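Local coordinates for protein anthranilate-CoA ligase (Stigmatella aurantiaca, PDB 4WV3) that belongs to the ANL superfamily of AMP-binding enzymes and holds 5'-O-[(S)-[(2-aminobenzoyl)oxy](hydroxy)phosphoryl]adenosine in its pocket, at residues Asn46-Leu52 / Trp151-Thr157; Leu52-Val57 / Ala108-Ile112; Val203-Arg207 / Thr261-Asn265; Leu287-Ala293 / Val311-Gly316. The contacts are given in a common frame with arbitrary orientation. Numbering follows the deposited sequence.

Contact 1 of 4, residues Asn46-Leu52 / Trp151-Thr157; sequences NQVGNAL and WIRPQPT
Residues 46-52 form regular helix near the C-terminal end of helix 38-54, their amides bonded four residues back. Against it run the end of helix 148-152 and a loop, extended at Gln155 and Pro156. The Gln47 and Gln155 CA atoms are 5.1 Å apart, those of Asn46 and Thr157 5.3 Å. Three helix amides, all chi1 m, donate to successive loop carbonyls: Gln47 NE2 (chi2 t) to Gln155 O (2.9 Å), Asn50 ND2 to Pro156 O (3.1 Å) and Asn46 ND2 to Thr157 O (2.9 Å). Asn50 ND2 also donates to Thr158 O, while Asn46 OD1 accepts from Lys82. Val48, Ala51 and Leu52 form the apolar part. Trp151 (chi1 t) turns one indole face to Ala51 CB, a CH-pi contact 3.7 Å from the five-membered ring's centroid; Leu52 CD2 meets the edge at Trp151 CH2 (3.6 Å), and Val48 CG2 lies 4.0 Å from Ile152 CG2. Gln155 (chi1 m, chi2 m) sets CG 3.7 Å from Ala51 CB and OE1 3.2 Å from Asn50 CB. A water donates to Ala51 O (2.8 Å) and weakly accepts from Trp151 NE1 (3.2 Å). This is peripheral packing of helix on helix end and loop in the AMP-binding family region, its centre about 30 Å from the chain's. Side-chain amides bond consecutive carbonyls at one end; at the other the Ala51 methyl lies against the indole face.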
# COMPACT_ATOMS: atom_id res chain seq x y z
N ASN A 46 8.97 -10.51 -22.45
CA ASN A 46 9.67 -11.69 -22.95
C ASN A 46 11.12 -11.37 -23.31
O ASN A 46 12.00 -12.21 -23.19
CB ASN A 46 8.94 -12.29 -24.15
CG ASN A 46 7.60 -12.89 -23.77
OD1 ASN A 46 7.37 -13.24 -22.62
ND2 ASN A 46 6.71 -13.01 -24.75
N GLN A 47 11.35 -10.13 -23.74
CA GLN A 47 12.70 -9.66 -24.02
C GLN A 47 13.48 -9.50 -22.72
O GLN A 47 14.66 -9.83 -22.66
CB GLN A 47 12.66 -8.34 -24.78
CG GLN A 47 12.19 -8.46 -26.22
CD GLN A 47 12.22 -7.14 -26.96
OE1 GLN A 47 11.78 -6.12 -26.45
NE2 GLN A 47 12.74 -7.17 -28.18
N VAL A 48 12.80 -8.99 -21.70
CA VAL A 48 13.40 -8.85 -20.38
C VAL A 48 13.78 -10.21 -19.81
O VAL A 48 14.88 -10.40 -19.31
CB VAL A 48 12.46 -8.12 -19.40
CG1 VAL A 48 12.96 -8.23 -17.97
CG2 VAL A 48 12.31 -6.66 -19.80
N GLY A 49 12.85 -11.16 -19.90
CA GLY A 49 13.08 -12.51 -19.43
C GLY A 49 14.26 -13.16 -20.13
O GLY A 49 15.10 -13.80 -19.49
N ASN A 50 14.32 -13.01 -21.45
CA ASN A 50 15.44 -13.52 -22.23
C ASN A 50 16.76 -12.81 -21.90
O ASN A 50 17.81 -13.45 -21.83
CB ASN A 50 15.16 -13.41 -23.73
CG ASN A 50 14.20 -14.47 -24.22
OD1 ASN A 50 14.27 -15.63 -23.80
ND2 ASN A 50 13.30 -14.09 -25.12
N ALA A 51 16.68 -11.50 -21.69
CA ALA A 51 17.86 -10.71 -21.38
C ALA A 51 18.43 -11.07 -20.01
O ALA A 51 19.64 -11.03 -19.80
CB ALA A 51 17.55 -9.23 -21.46
N LEU A 52 17.55 -11.42 -19.08
CA LEU A 52 17.96 -11.84 -17.75
C LEU A 52 18.68 -13.19 -17.79
O LEU A 52 19.59 -13.44 -16.99
CB LEU A 52 16.76 -11.90 -16.81
CG LEU A 52 16.18 -10.55 -16.38
CD1 LEU A 52 14.82 -10.73 -15.73
CD2 LEU A 52 17.13 -9.84 -15.43
N TRP A 151 19.59 -3.20 -23.85
CA TRP A 151 19.68 -4.49 -23.18
C TRP A 151 18.64 -5.48 -23.68
O TRP A 151 18.89 -6.68 -23.75
CB TRP A 151 19.55 -4.27 -21.67
CG TRP A 151 19.60 -5.51 -20.84
CD1 TRP A 151 20.57 -6.47 -20.84
CD2 TRP A 151 18.64 -5.91 -19.85
NE1 TRP A 151 20.26 -7.45 -19.92
CE2 TRP A 151 19.09 -7.12 -19.30
CE3 TRP A 151 17.44 -5.35 -19.38
CZ2 TRP A 151 18.38 -7.80 -18.31
CZ3 TRP A 151 16.75 -6.02 -18.39
CH2 TRP A 151 17.21 -7.23 -17.87
N ILE A 152 17.46 -4.97 -24.03
CA ILE A 152 16.36 -5.82 -24.47
C ILE A 152 16.23 -5.88 -25.99
O ILE A 152 15.47 -6.68 -26.52
CB ILE A 152 15.01 -5.35 -23.89
CG1 ILE A 152 14.64 -3.98 -24.46
CG2 ILE A 152 15.07 -5.30 -22.37
CD1 ILE A 152 13.27 -3.49 -24.03
N ARG A 153 16.98 -5.02 -26.67
CA ARG A 153 16.88 -4.90 -28.13
C ARG A 153 17.19 -6.19 -28.92
O ARG A 153 16.38 -6.60 -29.75
CB ARG A 153 17.71 -3.73 -28.65
CG ARG A 153 17.73 -3.60 -30.16
CD ARG A 153 18.32 -2.28 -30.62
NE ARG A 153 17.53 -1.14 -30.17
CZ ARG A 153 17.90 -0.28 -29.23
NH1 ARG A 153 19.08 -0.42 -28.64
NH2 ARG A 153 17.11 0.72 -28.89
N PRO A 154 18.34 -6.83 -28.66
CA PRO A 154 18.62 -8.02 -29.48
C PRO A 154 17.81 -9.24 -29.07
O PRO A 154 17.76 -10.22 -29.81
CB PRO A 154 20.11 -8.26 -29.23
CG PRO A 154 20.33 -7.75 -27.86
CD PRO A 154 19.44 -6.55 -27.72
N GLN A 155 17.18 -9.19 -27.90
CA GLN A 155 16.42 -10.32 -27.38
C GLN A 155 15.12 -10.54 -28.14
O GLN A 155 14.41 -9.58 -28.45
CB GLN A 155 16.14 -10.15 -25.89
CG GLN A 155 17.39 -10.04 -25.03
CD GLN A 155 18.22 -11.31 -25.02
OE1 GLN A 155 17.74 -12.38 -25.40
NE2 GLN A 155 19.47 -11.20 -24.58
N PRO A 156 14.79 -11.81 -28.43
CA PRO A 156 13.55 -12.17 -29.12
C PRO A 156 12.32 -11.88 -28.26
O PRO A 156 12.43 -11.78 -27.04
CB PRO A 156 13.70 -13.67 -29.35
CG PRO A 156 14.65 -14.12 -28.30
CD PRO A 156 15.61 -12.99 -28.12
N THR A 157 11.16 -11.75 -28.90
CA THR A 157 9.93 -11.40 -28.19
C THR A 157 9.16 -12.64 -27.74
O THR A 157 8.04 -12.54 -27.23
CB THR A 157 9.01 -10.53 -29.06
OG1 THR A 157 8.66 -11.24 -30.25
CG2 THR A 157 9.72 -9.24 -29.45
O HOH W 1 21.75 -9.87 -21.29

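Contact 2 of 4, residues Leu52-Val57 / Ala108-Ile112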
# COMPACT_ATOMS: atom_id res chain seq x y z
N LEU A 52 17.55 -11.42 -19.08
CA LEU A 52 17.96 -11.84 -17.75
C LEU A 52 18.68 -13.19 -17.79
O LEU A 52 19.59 -13.44 -16.99
CB LEU A 52 16.76 -11.90 -16.81
CG LEU A 52 16.18 -10.55 -16.38
CD1 LEU A 52 14.82 -10.73 -15.73
CD2 LEU A 52 17.13 -9.84 -15.43
N LYS A 53 18.28 -14.04 -18.72
CA LYS A 53 18.95 -15.33 -18.92
C LYS A 53 20.39 -15.11 -19.37
O LYS A 53 21.29 -15.86 -19.00
CB LYS A 53 18.20 -16.18 -19.95
CG LYS A 53 16.77 -16.51 -19.57
CD LYS A 53 16.10 -17.36 -20.63
CE LYS A 53 16.54 -18.81 -20.55
NZ LYS A 53 16.05 -19.47 -19.31
N GLY A 54 20.59 -14.07 -20.17
CA GLY A 54 21.92 -13.71 -20.63
C GLY A 54 22.80 -13.24 -19.49
O GLY A 54 24.02 -13.36 -19.54
N LEU A 55 22.16 -12.71 -18.45
CA LEU A 55 22.87 -12.27 -17.25
C LEU A 55 22.99 -13.42 -16.24
O LEU A 55 23.53 -13.24 -15.15
CB LEU A 55 22.17 -11.07 -16.62
CG LEU A 55 22.07 -9.81 -17.49
CD1 LEU A 55 21.46 -8.66 -16.71
CD2 LEU A 55 23.44 -9.43 -18.04
N GLY A 56 22.47 -14.58 -16.62
CA GLY A 56 22.60 -15.78 -15.80
C GLY A 56 21.55 -15.94 -14.72
O GLY A 56 21.70 -16.77 -13.82
N VAL A 57 20.48 -15.15 -14.81
CA VAL A 57 19.40 -15.23 -13.83
C VAL A 57 18.66 -16.56 -13.94
O VAL A 57 18.33 -17.00 -15.04
CB VAL A 57 18.40 -14.06 -13.99
CG1 VAL A 57 17.26 -14.20 -13.00
CG2 VAL A 57 19.11 -12.73 -13.81
N ALA A 108 20.68 -10.21 -4.57
CA ALA A 108 20.37 -9.82 -5.94
C ALA A 108 21.62 -9.77 -6.82
O ALA A 108 22.54 -9.00 -6.56
CB ALA A 108 19.65 -8.48 -5.97
N ARG A 109 21.64 -10.60 -7.86
CA ARG A 109 22.74 -10.60 -8.82
C ARG A 109 22.56 -9.49 -9.85
O ARG A 109 23.53 -8.93 -10.35
CB ARG A 109 22.83 -11.95 -9.54
CG ARG A 109 23.37 -13.08 -8.69
CD ARG A 109 23.55 -14.35 -9.51
NE ARG A 109 24.50 -14.17 -10.61
CZ ARG A 109 24.16 -13.97 -11.88
NH1 ARG A 109 22.88 -13.92 -12.23
NH2 ARG A 109 25.10 -13.81 -12.80
N VAL A 110 21.30 -9.18 -10.17
CA VAL A 110 20.99 -8.16 -11.16
C VAL A 110 20.06 -7.11 -10.58
O VAL A 110 19.09 -7.43 -9.89
CB VAL A 110 20.34 -8.79 -12.41
CG1 VAL A 110 20.01 -7.72 -13.44
CG2 VAL A 110 21.26 -9.84 -13.02
N LEU A 111 20.36 -5.84 -10.85
CA LEU A 111 19.51 -4.74 -10.41
C LEU A 111 19.02 -3.91 -11.60
O LEU A 111 19.82 -3.46 -12.42
CB LEU A 111 20.25 -3.84 -9.42
CG LEU A 111 19.50 -2.55 -9.04
CD1 LEU A 111 18.25 -2.87 -8.23
CD2 LEU A 111 20.40 -1.58 -8.29
N ILE A 112 17.71 -3.70 -11.67
CA ILE A 112 17.13 -2.81 -12.66
C ILE A 112 16.75 -1.50 -11.98
O ILE A 112 15.81 -1.46 -11.18
CB ILE A 112 15.90 -3.43 -13.33
CG1 ILE A 112 16.26 -4.77 -13.97
CG2 ILE A 112 15.33 -2.48 -14.37
CD1 ILE A 112 15.08 -5.48 -14.60
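Leu52, in the last turn of helix 38-54, extends CD2 to 4.1 Å from Val110 CG1, at the start of strand 110-114. Its carbonyl closes the helix: Val57 N donates to Leu52 O (2.9 Å) and Gly56 N to Lys53 O (2.9 Å), a Schellman motif. Leu55 then serves the contact twice. Its CA-CB bond points toward the strand and it packs CD1 against Val110 CG1 (3.7 Å), with Trp151 also touching it; Arg109 NH2 (2.9 Å) and NH1 (3.1 Å) both donate to the one oxygen, Leu55 O, which lies near the guanidinium plane. Gly56 follows with phi of 86°; this positive phi calls for glycine, since a CB would collide with the preceding carbonyl oxygen, and it would also sit tightly against Arg109 NH2. Val57 brings the chain back to an extended conformation and sets CG2 3.7 Å from Val110 CG2. Val110 is therefore met by three side chains of the helix end and the turn after it, while its backbone pairs with Gly64 in the parallel sheet. Chemically, a hydrophobic seam is bordered by a positive guanidinium donating twice to a carbonyl at the helix C-terminus, with Glu132 as a long, weak ion pair.

Contact 3 of 4, residues Val203-Arg207 / Thr261-Asn265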
# COMPACT_ATOMS: atom_id res chain seq x y z
N VAL A 203 -15.42 -8.15 -4.73
CA VAL A 203 -15.75 -7.05 -3.83
C VAL A 203 -15.78 -5.70 -4.52
O VAL A 203 -16.79 -5.00 -4.49
CB VAL A 203 -14.77 -6.99 -2.63
CG1 VAL A 203 -15.15 -5.84 -1.71
CG2 VAL A 203 -14.78 -8.31 -1.88
N LEU A 204 -14.67 -5.32 -5.15
CA LEU A 204 -14.58 -4.04 -5.84
C LEU A 204 -15.44 -4.05 -7.10
O LEU A 204 -16.08 -3.05 -7.42
CB LEU A 204 -13.13 -3.72 -6.19
CG LEU A 204 -12.92 -2.36 -6.88
CD1 LEU A 204 -13.39 -1.23 -5.97
CD2 LEU A 204 -11.47 -2.17 -7.28
N GLY A 205 -15.45 -5.17 -7.80
CA GLY A 205 -16.25 -5.31 -9.00
C GLY A 205 -15.55 -4.81 -10.24
O GLY A 205 -16.18 -4.23 -11.13
N LEU A 206 -14.24 -5.02 -10.31
CA LEU A 206 -13.46 -4.63 -11.48
C LEU A 206 -13.91 -5.39 -12.73
O LEU A 206 -14.16 -6.59 -12.68
CB LEU A 206 -11.97 -4.88 -11.25
CG LEU A 206 -11.17 -3.73 -10.63
CD1 LEU A 206 -9.69 -4.08 -10.59
CD2 LEU A 206 -11.40 -2.44 -11.41
N ARG A 207 -14.02 -4.67 -13.84
CA ARG A 207 -14.43 -5.26 -15.10
C ARG A 207 -13.54 -4.79 -16.25
O ARG A 207 -12.70 -3.92 -16.07
CB ARG A 207 -15.91 -4.95 -15.38
CG ARG A 207 -16.28 -3.49 -15.25
CD ARG A 207 -17.72 -3.33 -14.78
NE ARG A 207 -18.12 -1.93 -14.70
CZ ARG A 207 -19.23 -1.50 -14.10
NH1 ARG A 207 -20.04 -2.37 -13.52
NH2 ARG A 207 -19.51 -0.21 -14.08
N THR A 261 -11.41 5.06 -14.33
CA THR A 261 -12.71 4.87 -13.71
C THR A 261 -12.58 4.50 -12.24
O THR A 261 -13.53 4.64 -11.47
CB THR A 261 -13.53 3.78 -14.44
OG1 THR A 261 -12.80 2.55 -14.45
CG2 THR A 261 -13.81 4.21 -15.88
N ILE A 262 -11.40 4.02 -11.86
CA ILE A 262 -11.13 3.63 -10.48
C ILE A 262 -9.90 4.38 -9.97
O ILE A 262 -8.88 4.45 -10.64
CB ILE A 262 -10.87 2.12 -10.36
CG1 ILE A 262 -11.97 1.32 -11.08
CG2 ILE A 262 -10.77 1.70 -8.90
CD1 ILE A 262 -13.35 1.50 -10.48
N PHE A 263 -10.02 4.95 -8.77
CA PHE A 263 -8.92 5.72 -8.19
C PHE A 263 -8.54 5.22 -6.80
O PHE A 263 -9.38 5.14 -5.91
CB PHE A 263 -9.28 7.21 -8.14
CG PHE A 263 -8.20 8.08 -7.57
CD1 PHE A 263 -6.94 8.10 -8.14
CD2 PHE A 263 -8.44 8.88 -6.46
CE1 PHE A 263 -5.94 8.90 -7.62
CE2 PHE A 263 -7.45 9.69 -5.94
CZ PHE A 263 -6.19 9.70 -6.52
N TYR A 264 -7.27 4.87 -6.63
CA TYR A 264 -6.76 4.41 -5.34
C TYR A 264 -5.90 5.49 -4.69
O TYR A 264 -5.13 6.17 -5.36
CB TYR A 264 -5.91 3.15 -5.51
CG TYR A 264 -6.60 1.99 -6.20
CD1 TYR A 264 -6.74 1.96 -7.58
CD2 TYR A 264 -7.07 0.90 -5.47
CE1 TYR A 264 -7.36 0.89 -8.21
CE2 TYR A 264 -7.68 -0.17 -6.09
CZ TYR A 264 -7.82 -0.16 -7.46
OH TYR A 264 -8.44 -1.23 -8.08
N ASN A 265 -6.04 5.64 -3.38
CA ASN A 265 -5.25 6.60 -2.62
C ASN A 265 -5.32 6.32 -1.13
O ASN A 265 -6.04 5.42 -0.69
CB ASN A 265 -5.71 8.03 -2.92
CG ASN A 265 -4.62 9.06 -2.67
OD1 ASN A 265 -3.65 8.79 -1.96
ND2 ASN A 265 -4.77 10.24 -3.26
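Ile262, the first residue of strand 262-265, loses more area here than any other, and its CA-CB bond points toward the opposing segment. Its CG1 lies 3.8 Å from Leu206 CD2, and its CG2 is 4.3 Å from Leu204 CD2, so two leucines meet one isoleucine. Leu204 sits at the end of helix 191-204 with its CB directed toward the strand; besides Ile262 it reaches Tyr264, Leu204 CD2 to Tyr264 OH at 3.3 Å and to CZ at 4.2 Å. Leu206 approaches from the loop beyond, with CD1 4.0 Å from Tyr264 OH. Between them, Gly205 leaves the helix with phi of 86°, where a CB would clash with Leu204 O. Ile262 and Tyr264 alternate with Phe263, so they share the face of the sheet turned to the helix, whereas Phe263 lies on the other face beside Phe213. No hydrogen bond joins the two segments. Thr212 of strand 211-214 and Val291 of strand 289-292 extend this apolar layer. It is the helix-on-sheet packing of a layered alpha/beta fold, here between the C-terminal end of a helix and a central parallel strand of the large AMP-binding domain.

Contact 4 of 4, residues Leu287-Ala293 / Val311-Gly316; sequences LRLCVSA and VDIIDG. With 3UK (5'-O-[(S)-[(2-aminobenzoyl)oxy](hydroxy)phosphoryl]adenosine), chain C.
Both segments are extended, Arg288 apart, and strands 289-292 and 313-316 run side by side in parallel, their axes 4.2 Å apart at closest and their directions differing by 27°. Cys290 pairs with Ile313 (CA-CA 4.4 Å), Val291 with Ile314 (4.5 Å) and Ser292 with Asp315 (4.6 Å). The ladder comprises Cys290 N to Asp312 O (3.1 Å), Ile314 N to Cys290 O (very short, 2.5 Å), Ser292 N to Ile314 O (2.9 Å) and Gly316 N to Ser292 O (3.2 Å). On one face lie Cys290, Ser292, Ile313 and Asp315: Cys290 SG is 3.7 Å from Val311 CG1 and Cys290 CB 3.8 Å from Ile313 CG1, where Trp305 and Tyr270 also touch Cys290. Val291 and Ile314 occupy the other face, Val291 CG2 to Ile314 CB 4.4 Å. At the C-terminal ends, Asp315 (chi1 t) presents OD1 to a water (2.4 Å) that accepts from Ser292 OG (2.7 Å). Asp315 OD1 also accepts 3UK N20 at 2.9 Å, and Gly316 O takes a weak bond from N20 at 2.8 Å, while Ala293 CB lies 3.5 Å from 3UK C28. With helix 299-309 linking the strands, this is a beta-alpha-beta crossover whose strand ends form part of the nucleotide pocket.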
# COMPACT_ATOMS: atom_id res chain seq x y z
N LEU A 287 -14.37 8.89 -13.07
CA LEU A 287 -14.38 8.08 -11.86
C LEU A 287 -15.77 7.54 -11.56
O LEU A 287 -16.75 8.29 -11.56
CB LEU A 287 -13.88 8.90 -10.67
CG LEU A 287 -12.47 8.62 -10.14
CD1 LEU A 287 -11.50 8.37 -11.28
CD2 LEU A 287 -11.99 9.79 -9.29
N ARG A 288 -15.86 6.24 -11.32
CA ARG A 288 -17.12 5.63 -10.88
C ARG A 288 -16.97 5.11 -9.46
O ARG A 288 -17.95 4.98 -8.73
CB ARG A 288 -17.55 4.51 -11.83
CG ARG A 288 -16.73 3.23 -11.73
CD ARG A 288 -17.25 2.17 -12.70
NE ARG A 288 -16.53 0.90 -12.57
CZ ARG A 288 -16.93 -0.11 -11.82
NH1 ARG A 288 -18.05 -0.01 -11.11
NH2 ARG A 288 -16.22 -1.23 -11.77
N LEU A 289 -15.73 4.84 -9.07
CA LEU A 289 -15.42 4.36 -7.73
C LEU A 289 -14.04 4.81 -7.29
O LEU A 289 -13.13 4.97 -8.11
CB LEU A 289 -15.50 2.83 -7.67
CG LEU A 289 -16.88 2.20 -7.45
CD1 LEU A 289 -16.77 0.69 -7.42
CD2 LEU A 289 -17.51 2.73 -6.17
N CYS A 290 -13.88 5.02 -5.99
CA CYS A 290 -12.58 5.33 -5.41
C CYS A 290 -12.27 4.34 -4.29
O CYS A 290 -13.18 3.82 -3.65
CB CYS A 290 -12.55 6.76 -4.88
SG CYS A 290 -12.57 8.03 -6.17
N VAL A 291 -10.99 4.09 -4.07
CA VAL A 291 -10.56 3.14 -3.05
C VAL A 291 -9.56 3.80 -2.10
O VAL A 291 -8.65 4.51 -2.54
CB VAL A 291 -9.92 1.88 -3.68
CG1 VAL A 291 -9.52 0.89 -2.60
CG2 VAL A 291 -10.88 1.24 -4.67
N SER A 292 -9.72 3.55 -0.81
CA SER A 292 -8.81 4.08 0.20
C SER A 292 -8.27 2.97 1.09
O SER A 292 -9.00 2.04 1.45
CB SER A 292 -9.51 5.14 1.06
OG SER A 292 -8.64 5.63 2.07
N ALA A 293 -6.99 3.06 1.45
CA ALA A 293 -6.37 2.07 2.32
C ALA A 293 -5.02 2.62 2.79
O ALA A 293 -4.66 3.75 2.46
CB ALA A 293 -5.94 0.85 1.53
N VAL A 311 -18.75 10.63 -5.87
CA VAL A 311 -18.20 9.29 -5.96
C VAL A 311 -17.96 8.68 -4.59
O VAL A 311 -17.33 9.30 -3.72
CB VAL A 311 -16.89 9.28 -6.77
CG1 VAL A 311 -16.24 7.91 -6.72
CG2 VAL A 311 -17.14 9.70 -8.20
N ASP A 312 -18.45 7.46 -4.39
CA ASP A 312 -18.22 6.73 -3.15
C ASP A 312 -16.77 6.27 -3.07
O ASP A 312 -16.17 5.90 -4.08
CB ASP A 312 -19.13 5.50 -3.08
CG ASP A 312 -20.60 5.87 -2.98
OD1 ASP A 312 -21.42 5.21 -3.65
OD2 ASP A 312 -20.93 6.80 -2.22
N ILE A 313 -16.21 6.30 -1.87
CA ILE A 313 -14.87 5.76 -1.65
C ILE A 313 -14.96 4.41 -0.93
O ILE A 313 -15.59 4.30 0.12
CB ILE A 313 -13.99 6.71 -0.81
CG1 ILE A 313 -13.77 8.02 -1.55
CG2 ILE A 313 -12.66 6.05 -0.51
CD1 ILE A 313 -12.80 8.95 -0.85
N ILE A 314 -14.32 3.40 -1.50
CA ILE A 314 -14.30 2.08 -0.88
C ILE A 314 -13.08 1.93 0.02
O ILE A 314 -11.96 1.79 -0.45
CB ILE A 314 -14.29 0.96 -1.94
CG1 ILE A 314 -15.49 1.11 -2.88
CG2 ILE A 314 -14.29 -0.41 -1.27
CD1 ILE A 314 -16.83 1.07 -2.18
N ASP A 315 -13.32 1.97 1.33
CA ASP A 315 -12.25 1.78 2.30
C ASP A 315 -12.12 0.31 2.69
O ASP A 315 -13.11 -0.34 3.03
CB ASP A 315 -12.50 2.62 3.56
CG ASP A 315 -11.41 2.47 4.60
OD1 ASP A 315 -10.24 2.25 4.21
OD2 ASP A 315 -11.71 2.55 5.81
N GLY A 316 -10.90 -0.21 2.62
CA GLY A 316 -10.63 -1.59 2.98
C GLY A 316 -9.23 -1.76 3.52
O GLY A 316 -8.29 -1.14 3.03
C10 3UK C . -2.84 -0.62 8.17
C15 3UK C . -5.17 0.02 7.54
C17 3UK C . -7.05 0.85 8.69
C21 3UK C . -3.09 -1.80 9.06
C26 3UK C . -2.09 -2.45 2.36
C28 3UK C . -4.26 -2.27 1.33
O01 3UK C . -0.99 -0.89 3.84
C02 3UK C . -1.06 -2.04 3.48
O03 3UK C . 0.00 -2.94 3.77
P04 3UK C . 1.16 -2.55 4.78
O05 3UK C . 2.19 -3.72 4.85
O06 3UK C . 0.61 -2.28 6.27
C07 3UK C . -0.62 -2.90 6.68
C08 3UK C . -1.13 -2.15 7.88
O09 3UK C . -1.62 -0.85 7.48
N11 3UK C . -3.90 -0.46 7.23
C12 3UK C . -3.84 -0.73 5.90
N13 3UK C . -5.05 -0.44 5.34
C14 3UK C . -5.89 0.02 6.34
N16 3UK C . -5.76 0.43 8.69
N18 3UK C . -7.79 0.88 7.59
C19 3UK C . -7.28 0.49 6.42
N20 3UK C . -8.08 0.53 5.24
O22 3UK C . -2.65 -1.52 10.37
C23 3UK C . -2.28 -2.86 8.48
O24 3UK C . -1.83 -3.76 9.51
O25 3UK C . 1.88 -1.31 4.27
C27 3UK C . -3.35 -1.89 2.34
C29 3UK C . -3.89 -3.24 0.33
C30 3UK C . -2.63 -3.80 0.36
C31 3UK C . -1.71 -3.42 1.37
N32 3UK C . -0.38 -4.01 1.40
O HOH W 2 -8.46 3.92 4.19

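The four contacts fall into two pairs far apart; contact 2 reaches the five-stranded parallel sheet, contacts 3 and 4 the mixed sheet. Contacts 1 and 2 share Leu52 and helix 38-54, have centres 12 Å apart, and meet where Trp151 CZ2 lies 3.6 Å from Leu55 CD1. Contacts 3 and 4, centred 7 Å apart, use neighbouring strands, joined by a probable hydrogen bond between Phe263 O and Val291 N (2.7 Å). Contact 4 touches 3UK directly; Tyr264 of contact 3 has its side chain about 8 Å from it. Thr221, Thr320, Asp397 and Lys506 also bond the ligand. Contacts 2 and 4, 39 Å between centres, lie on opposite sides of the chain's centre.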